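Local coordinates for C alpha-dehydrogenase (Sphingobium sp. SYK-6, PDB 4YAC), which oxidises the alpha-carbon alcohol of lignin-derived beta-aryl ethers with NAD+, an early step in the bacterial cleavage pathway for these compounds, at the interface of chains A and B. Numbering follows the deposited sequence. Chains: chain A/B, C alpha-dehydrogenase.

Contact 1: the interface of chains A and B. Residues chain A 270-271, 279, 282-283, 286; chain B 252-254.
B:Glu254 meets A:Arg282 through a two-point salt bridge between the copies of this short-chain dehydrogenase/reductase, whose two-fold dimer is probably the functional form. The arginine approaches side-on: its NE donates to OE2 at 2.5 Å and its NH2 to OE1 at 3.0 Å. Each carboxylate oxygen thus has its own N-H, although both donors lie above the carboxylate plane rather than within it. An arginine suits this place because NE and NH2 span the two oxygens and hinder the carboxylate from turning. A:Arg286 adds a second positive group, its NH2 3.5 Å from OE2 of B:Glu254 and its CZ against the glutamate CG at 3.4 Å. The two guanidinium groups would probably favour a charged carboxylate.

Beside this polar cluster, the ring of B:Pro253 rests on one face of A:Tyr279, with CB 3.7 Å from the phenol centroid in a CH-pi contact. The proline's compact, conformationally restricted ring can lie against the aromatic face, its CB offset toward the rim, while A:Met270 offers its backbone O at the proline CG and A:Met271 brings SD within 4.0 Å of CB.

Further out, A:Met283 CG covers the opposite face of A:Tyr279. The tyrosine's CG stands anti to the backbone N (chi1 173°), which presents the ring to the proline. Helix 277-290 carries A:Tyr279, A:Arg282 and A:Arg286. A:Arg282 bends at chi3 (-59°), its guanidinium lying between A:Tyr279 CA and B:Tyr252 CD1.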
loop_
_atom_site.group_PDB
_atom_site.type_symbol
_atom_site.label_atom_id
_atom_site.label_comp_id
_atom_site.label_asym_id
_atom_site.label_seq_id
_atom_site.Cartn_x
_atom_site.Cartn_y
_atom_site.Cartn_z
ATOM N N MET A 270 4.171 -4.175 -18.485
ATOM C CA MET A 270 2.963 -4.809 -18.997
ATOM C C MET A 270 3.090 -5.080 -20.491
ATOM O O MET A 270 2.773 -6.170 -20.964
ATOM C CB MET A 270 1.735 -3.935 -18.741
ATOM C CG MET A 270 1.400 -3.717 -17.279
ATOM S SD MET A 270 -0.020 -2.626 -17.104
ATOM C CE MET A 270 -0.272 -2.662 -15.331
ATOM N N MET A 271 3.559 -4.082 -21.230
ATOM C CA MET A 271 3.652 -4.190 -22.680
ATOM C C MET A 271 4.793 -5.107 -23.128
ATOM O O MET A 271 4.837 -5.523 -24.285
ATOM C CB MET A 271 3.834 -2.802 -23.304
ATOM C CG MET A 271 2.609 -1.889 -23.222
ATOM S SD MET A 271 1.077 -2.637 -23.818
ATOM C CE MET A 271 1.592 -3.271 -25.411
ATOM N N TYR A 279 -0.877 -13.454 -24.835
ATOM C CA TYR A 279 -1.603 -12.200 -24.986
ATOM C C TYR A 279 -2.421 -12.195 -26.273
ATOM O O TYR A 279 -3.580 -11.779 -26.282
ATOM C CB TYR A 279 -0.625 -11.025 -24.975
ATOM C CG TYR A 279 -1.254 -9.689 -25.281
ATOM C CD1 TYR A 279 -2.119 -9.085 -24.380
ATOM C CD2 TYR A 279 -0.977 -9.023 -26.469
ATOM C CE1 TYR A 279 -2.693 -7.862 -24.653
ATOM C CE2 TYR A 279 -1.547 -7.798 -26.751
ATOM C CZ TYR A 279 -2.404 -7.221 -25.839
ATOM O OH TYR A 279 -2.976 -6.001 -26.112
ATOM N N ARG A 282 -5.537 -14.188 -25.770
ATOM C CA ARG A 282 -6.540 -13.461 -25.004
ATOM C C ARG A 282 -7.164 -12.342 -25.845
ATOM O O ARG A 282 -8.348 -12.038 -25.694
ATOM C CB ARG A 282 -5.932 -12.894 -23.717
ATOM C CG ARG A 282 -5.454 -13.945 -22.729
ATOM C CD ARG A 282 -5.221 -13.335 -21.352
ATOM N NE ARG A 282 -4.231 -12.261 -21.382
ATOM C CZ ARG A 282 -2.916 -12.442 -21.295
ATOM N NH1 ARG A 282 -2.409 -13.663 -21.178
ATOM N NH2 ARG A 282 -2.101 -11.397 -21.329
ATOM N N MET A 283 -6.368 -11.736 -26.729
ATOM C CA MET A 283 -6.888 -10.789 -27.718
ATOM C C MET A 283 -8.028 -11.406 -28.515
ATOM O O MET A 283 -9.118 -10.840 -28.619
ATOM C CB MET A 283 -5.787 -10.346 -28.692
ATOM C CG MET A 283 -4.836 -9.267 -28.197
ATOM S SD MET A 283 -5.641 -7.709 -27.791
ATOM C CE MET A 283 -5.874 -7.923 -26.036
ATOM N N ARG A 286 -11.610 -11.987 -26.904
ATOM C CA ARG A 286 -12.446 -10.808 -26.706
ATOM C C ARG A 286 -12.994 -10.282 -28.025
ATOM O O ARG A 286 -14.161 -9.902 -28.107
ATOM C CB ARG A 286 -11.659 -9.714 -25.994
ATOM C CG ARG A 286 -11.131 -10.165 -24.657
ATOM C CD ARG A 286 -10.211 -9.144 -24.042
ATOM N NE ARG A 286 -8.892 -9.731 -23.870
ATOM C CZ ARG A 286 -7.766 -9.045 -23.743
ATOM N NH1 ARG A 286 -7.773 -7.719 -23.769
ATOM N NH2 ARG A 286 -6.624 -9.701 -23.607
ATOM N N TYR B 252 0.374 -8.822 -18.198
ATOM C CA TYR B 252 -0.934 -8.531 -18.783
ATOM C C TYR B 252 -0.937 -7.196 -19.526
ATOM O O TYR B 252 -1.278 -6.163 -18.948
ATOM C CB TYR B 252 -2.009 -8.526 -17.695
ATOM C CG TYR B 252 -1.897 -9.705 -16.765
ATOM C CD1 TYR B 252 -2.122 -10.994 -17.222
ATOM C CD2 TYR B 252 -1.548 -9.533 -15.435
ATOM C CE1 TYR B 252 -2.006 -12.076 -16.383
ATOM C CE2 TYR B 252 -1.436 -10.613 -14.583
ATOM C CZ TYR B 252 -1.668 -11.882 -15.064
ATOM O OH TYR B 252 -1.562 -12.969 -14.231
ATOM N N PRO B 253 -0.561 -7.213 -20.816
ATOM C CA PRO B 253 -0.535 -5.978 -21.612
ATOM C C PRO B 253 -1.915 -5.327 -21.739
ATOM O O PRO B 253 -2.005 -4.159 -22.120
ATOM C CB PRO B 253 -0.023 -6.443 -22.981
ATOM C CG PRO B 253 0.605 -7.772 -22.748
ATOM C CD PRO B 253 -0.098 -8.381 -21.586
ATOM N N GLU B 254 -2.969 -6.075 -21.423
ATOM C CA GLU B 254 -4.333 -5.550 -21.460
ATOM C C GLU B 254 -4.506 -4.335 -20.568
ATOM O O GLU B 254 -5.129 -3.345 -20.953
ATOM C CB GLU B 254 -5.336 -6.606 -21.007
ATOM C CG GLU B 254 -5.238 -7.921 -21.701
ATOM C CD GLU B 254 -4.382 -8.925 -20.959
ATOM O OE1 GLU B 254 -3.178 -8.665 -20.779
ATOM O OE2 GLU B 254 -4.924 -9.974 -20.553
#

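Contact 2: the interface of chains A and B. Residues chain A 127, 131, 174-175, 178; chain B 99, 101.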
loop_
_atom_site.group_PDB
_atom_site.type_symbol
_atom_site.label_atom_id
_atom_site.label_comp_id
_atom_site.label_asym_id
_atom_site.label_seq_id
_atom_site.Cartn_x
_atom_site.Cartn_y
_atom_site.Cartn_z
ATOM N N MET A 127 -17.307 5.712 9.628
ATOM C CA MET A 127 -17.970 5.602 8.332
ATOM C C MET A 127 -19.302 4.836 8.403
ATOM O O MET A 127 -20.274 5.230 7.753
ATOM C CB MET A 127 -17.007 4.959 7.325
ATOM C CG MET A 127 -17.606 4.566 5.995
ATOM S SD MET A 127 -18.010 2.813 5.956
ATOM C CE MET A 127 -16.396 2.041 6.134
ATOM N N ILE A 131 -23.080 6.324 7.225
ATOM C CA ILE A 131 -24.006 5.614 6.350
ATOM C C ILE A 131 -25.361 5.464 7.032
ATOM O O ILE A 131 -26.406 5.727 6.431
ATOM C CB ILE A 131 -23.436 4.225 5.953
ATOM C CG1 ILE A 131 -22.257 4.414 4.998
ATOM C CG2 ILE A 131 -24.500 3.353 5.291
ATOM C CD1 ILE A 131 -21.446 3.171 4.757
ATOM N N GLU A 174 -16.506 2.923 -3.134
ATOM C CA GLU A 174 -17.720 2.474 -2.455
ATOM C C GLU A 174 -18.493 3.576 -1.727
ATOM O O GLU A 174 -19.673 3.400 -1.427
ATOM C CB GLU A 174 -17.365 1.355 -1.467
ATOM C CG GLU A 174 -16.782 0.122 -2.162
ATOM C CD GLU A 174 -16.598 -1.073 -1.244
ATOM O OE1 GLU A 174 -17.415 -1.267 -0.321
ATOM O OE2 GLU A 174 -15.633 -1.835 -1.458
ATOM N N MET A 175 -17.855 4.710 -1.457
ATOM C CA MET A 175 -18.501 5.751 -0.651
ATOM C C MET A 175 -19.440 6.706 -1.410
ATOM O O MET A 175 -20.392 7.216 -0.818
ATOM C CB MET A 175 -17.432 6.570 0.074
ATOM C CG MET A 175 -16.728 5.807 1.195
ATOM S SD MET A 175 -17.854 5.198 2.476
ATOM C CE MET A 175 -18.068 3.496 1.961
ATOM N N TYR A 178 -23.193 6.532 -1.066
ATOM C CA TYR A 178 -23.712 6.985 0.225
ATOM C C TYR A 178 -23.527 8.490 0.411
ATOM O O TYR A 178 -23.712 9.011 1.512
ATOM C CB TYR A 178 -23.021 6.249 1.373
ATOM C CG TYR A 178 -23.239 4.755 1.373
ATOM C CD1 TYR A 178 -24.515 4.220 1.473
ATOM C CD2 TYR A 178 -22.167 3.878 1.293
ATOM C CE1 TYR A 178 -24.720 2.855 1.479
ATOM C CE2 TYR A 178 -22.362 2.512 1.300
ATOM C CZ TYR A 178 -23.638 2.005 1.394
ATOM O OH TYR A 178 -23.833 0.644 1.401
ATOM N N PRO B 99 -18.846 -5.601 1.198
ATOM C CA PRO B 99 -18.949 -4.143 1.342
ATOM C C PRO B 99 -18.062 -3.662 2.473
ATOM O O PRO B 99 -18.071 -4.283 3.534
ATOM C CB PRO B 99 -20.426 -3.912 1.673
ATOM C CG PRO B 99 -21.126 -5.151 1.239
ATOM C CD PRO B 99 -20.147 -6.269 1.369
ATOM N N GLU B 101 -18.254 -1.280 4.465
ATOM C CA GLU B 101 -18.956 -0.814 5.655
ATOM C C GLU B 101 -19.449 -1.973 6.526
ATOM O O GLU B 101 -19.868 -1.757 7.663
ATOM C CB GLU B 101 -20.132 0.093 5.271
ATOM C CG GLU B 101 -21.317 -0.603 4.596
ATOM C CD GLU B 101 -21.230 -0.615 3.081
ATOM O OE1 GLU B 101 -20.139 -0.353 2.533
ATOM O OE2 GLU B 101 -22.267 -0.884 2.436
HETATM O O HOH W 1 -19.992 -0.631 -0.016
#
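B:Glu101 faces A:Tyr178 from the short 3-10 helix 100-102, its backbone helical at phi -75° and psi -12°, while the tyrosine closes another 3-10 turn, 176-178. In this short-chain dehydrogenase/reductase, the glutamate is the main intruder into the partner subunit in this patch, lying among side chains of helix 105-133 and the segment after helix 155-174. Its CG sits between the backbone N and the carbonyl carbon (chi1 70°), the crowded position, and a second bend at chi2 turns the carboxylate toward the phenol. A:Tyr178 OH donates a hydrogen bond to OE2, modelled at a very short 2.4 Å, a length that deserves caution. The hydroxyl approaches from above the carboxylate plane, and the ring and the carboxylate stand almost perpendicular. Tyrosine is apt here because it joins a donor at the tip to a broad apolar ring.

The other oxygen, OE1, is 2.6 Å from water 1, which also lies 2.7 Å from OE1 of A:Glu174. This bridge matters because the two carboxylates come within 4.0 Å, OE1 to OE1; the water probably eases their repulsion, and the closeness might raise the proton affinity of one of them.

The aliphatic stem of B:Glu101 is packed by apolar groups: A:Ile131 CD1 lies 3.4 Å from CB, and A:Met127 SD reaches the same carbon at 3.5 Å. A:Ile131 CD1 also covers one face of the A:Tyr178 ring, steadying the phenol that binds the glutamate.

Contact 3: the interface of chains A and B. Residues chain A 265-266, 269-270; chain B 248, 250.
B:Trp248, the residue with most surface buried in this patch, packs its indole against helix 255-271 of the partner subunit, in a helix-against-strand-end contact of this short-chain dehydrogenase/reductase. A:Val266 sets its CG2 methyl over the face of the six-membered ring, 3.8 Å from the centroid, a CH-pi contact that suits a branched side chain with little freedom. At the ring's edge, NE1 donates to OE1 of A:Glu265 at 3.0 Å and a fairly straight 159°. The acceptor lies in the indole plane, whereas the N-H reaches the anti side of the carboxylate, somewhat out of its plane. Bond and methyl together fix the indole's tilt. A phenylalanine in its place would probably leave A:Glu265 OE1 without its N-H donor and cover A:Val266 CG2 less fully.

B:Leu250 is next in burial, its CD1 meeting A:Val266 CG1 at 3.7 Å. The valine's branches therefore divide between two partners: CG1, anti to the backbone N (chi1 167°), goes to the leucine, and CG2 to the indole. A:Met270 adds its CG against the leucine CB at 3.9 Å. A:Ala269 is suitably small, its CB packing 3.4 Å from CB of B:Trp248 and bringing the helix close to the strand.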
loop_
_atom_site.group_PDB
_atom_site.type_symbol
_atom_site.label_atom_id
_atom_site.label_comp_id
_atom_site.label_asym_id
_atom_site.label_seq_id
_atom_site.Cartn_x
_atom_site.Cartn_y
_atom_site.Cartn_z
ATOM N N GLU A 265 7.499 2.870 -16.467
ATOM C CA GLU A 265 8.122 1.605 -16.095
ATOM C C GLU A 265 7.085 0.489 -16.038
ATOM O O GLU A 265 7.279 -0.584 -16.611
ATOM C CB GLU A 265 8.824 1.727 -14.742
ATOM C CG GLU A 265 10.318 1.491 -14.799
ATOM C CD GLU A 265 10.970 1.523 -13.429
ATOM O OE1 GLU A 265 10.268 1.278 -12.425
ATOM O OE2 GLU A 265 12.186 1.797 -13.356
ATOM N N VAL A 266 5.980 0.762 -15.353
ATOM C CA VAL A 266 4.899 -0.206 -15.204
ATOM C C VAL A 266 4.254 -0.518 -16.552
ATOM O O VAL A 266 4.073 -1.683 -16.903
ATOM C CB VAL A 266 3.830 0.308 -14.208
ATOM C CG1 VAL A 266 2.562 -0.533 -14.272
ATOM C CG2 VAL A 266 4.389 0.315 -12.791
ATOM N N ALA A 269 6.489 -2.595 -18.613
ATOM C CA ALA A 269 6.554 -3.957 -18.095
ATOM C C ALA A 269 5.358 -4.767 -18.580
ATOM O O ALA A 269 5.509 -5.902 -19.031
ATOM C CB ALA A 269 6.609 -3.949 -16.583
ATOM N N MET A 270 4.171 -4.175 -18.485
ATOM C CA MET A 270 2.963 -4.809 -18.997
ATOM C C MET A 270 3.090 -5.080 -20.491
ATOM O O MET A 270 2.773 -6.170 -20.964
ATOM C CB MET A 270 1.735 -3.935 -18.741
ATOM C CG MET A 270 1.400 -3.717 -17.279
ATOM S SD MET A 270 -0.020 -2.626 -17.104
ATOM C CE MET A 270 -0.272 -2.662 -15.331
ATOM N N TRP B 248 9.213 -5.597 -12.095
ATOM C CA TRP B 248 7.797 -5.559 -12.449
ATOM C C TRP B 248 7.386 -6.803 -13.228
ATOM O O TRP B 248 7.644 -6.902 -14.426
ATOM C CB TRP B 248 7.469 -4.316 -13.281
ATOM C CG TRP B 248 7.595 -3.021 -12.544
ATOM C CD1 TRP B 248 8.466 -2.006 -12.815
ATOM C CD2 TRP B 248 6.822 -2.595 -11.414
ATOM N NE1 TRP B 248 8.283 -0.976 -11.927
ATOM C CE2 TRP B 248 7.280 -1.312 -11.055
ATOM C CE3 TRP B 248 5.787 -3.171 -10.673
ATOM C CZ2 TRP B 248 6.741 -0.597 -9.988
ATOM C CZ3 TRP B 248 5.252 -2.460 -9.613
ATOM C CH2 TRP B 248 5.731 -1.187 -9.281
ATOM N N LEU B 250 4.316 -8.147 -14.410
ATOM C CA LEU B 250 2.923 -7.824 -14.690
ATOM C C LEU B 250 2.570 -8.337 -16.084
ATOM O O LEU B 250 2.491 -7.560 -17.032
ATOM C CB LEU B 250 2.695 -6.309 -14.611
ATOM C CG LEU B 250 3.394 -5.535 -13.491
ATOM C CD1 LEU B 250 3.428 -4.054 -13.822
ATOM C CD2 LEU B 250 2.705 -5.765 -12.171
#

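Contacts 1 and 3 are neighbours, their C-alpha centres about 12 Å apart. They share A:Met270 near the end of helix 255-271, and on chain B they follow one stretch from strand 248-249 into the loop after it. The C-alpha centre of contact 2 lies about 33 Å from that of contact 1 and about 32 Å from that of contact 3, using helix 105-133 and two 3-10 turns instead. C-terminal helices of chain A thus embrace chain B at one place while its central helices receive chain B at another. Two-fold symmetry repeats each patch with the chains exchanged, so widely spaced contacts should resist rocking of the subunits in the probable dimer.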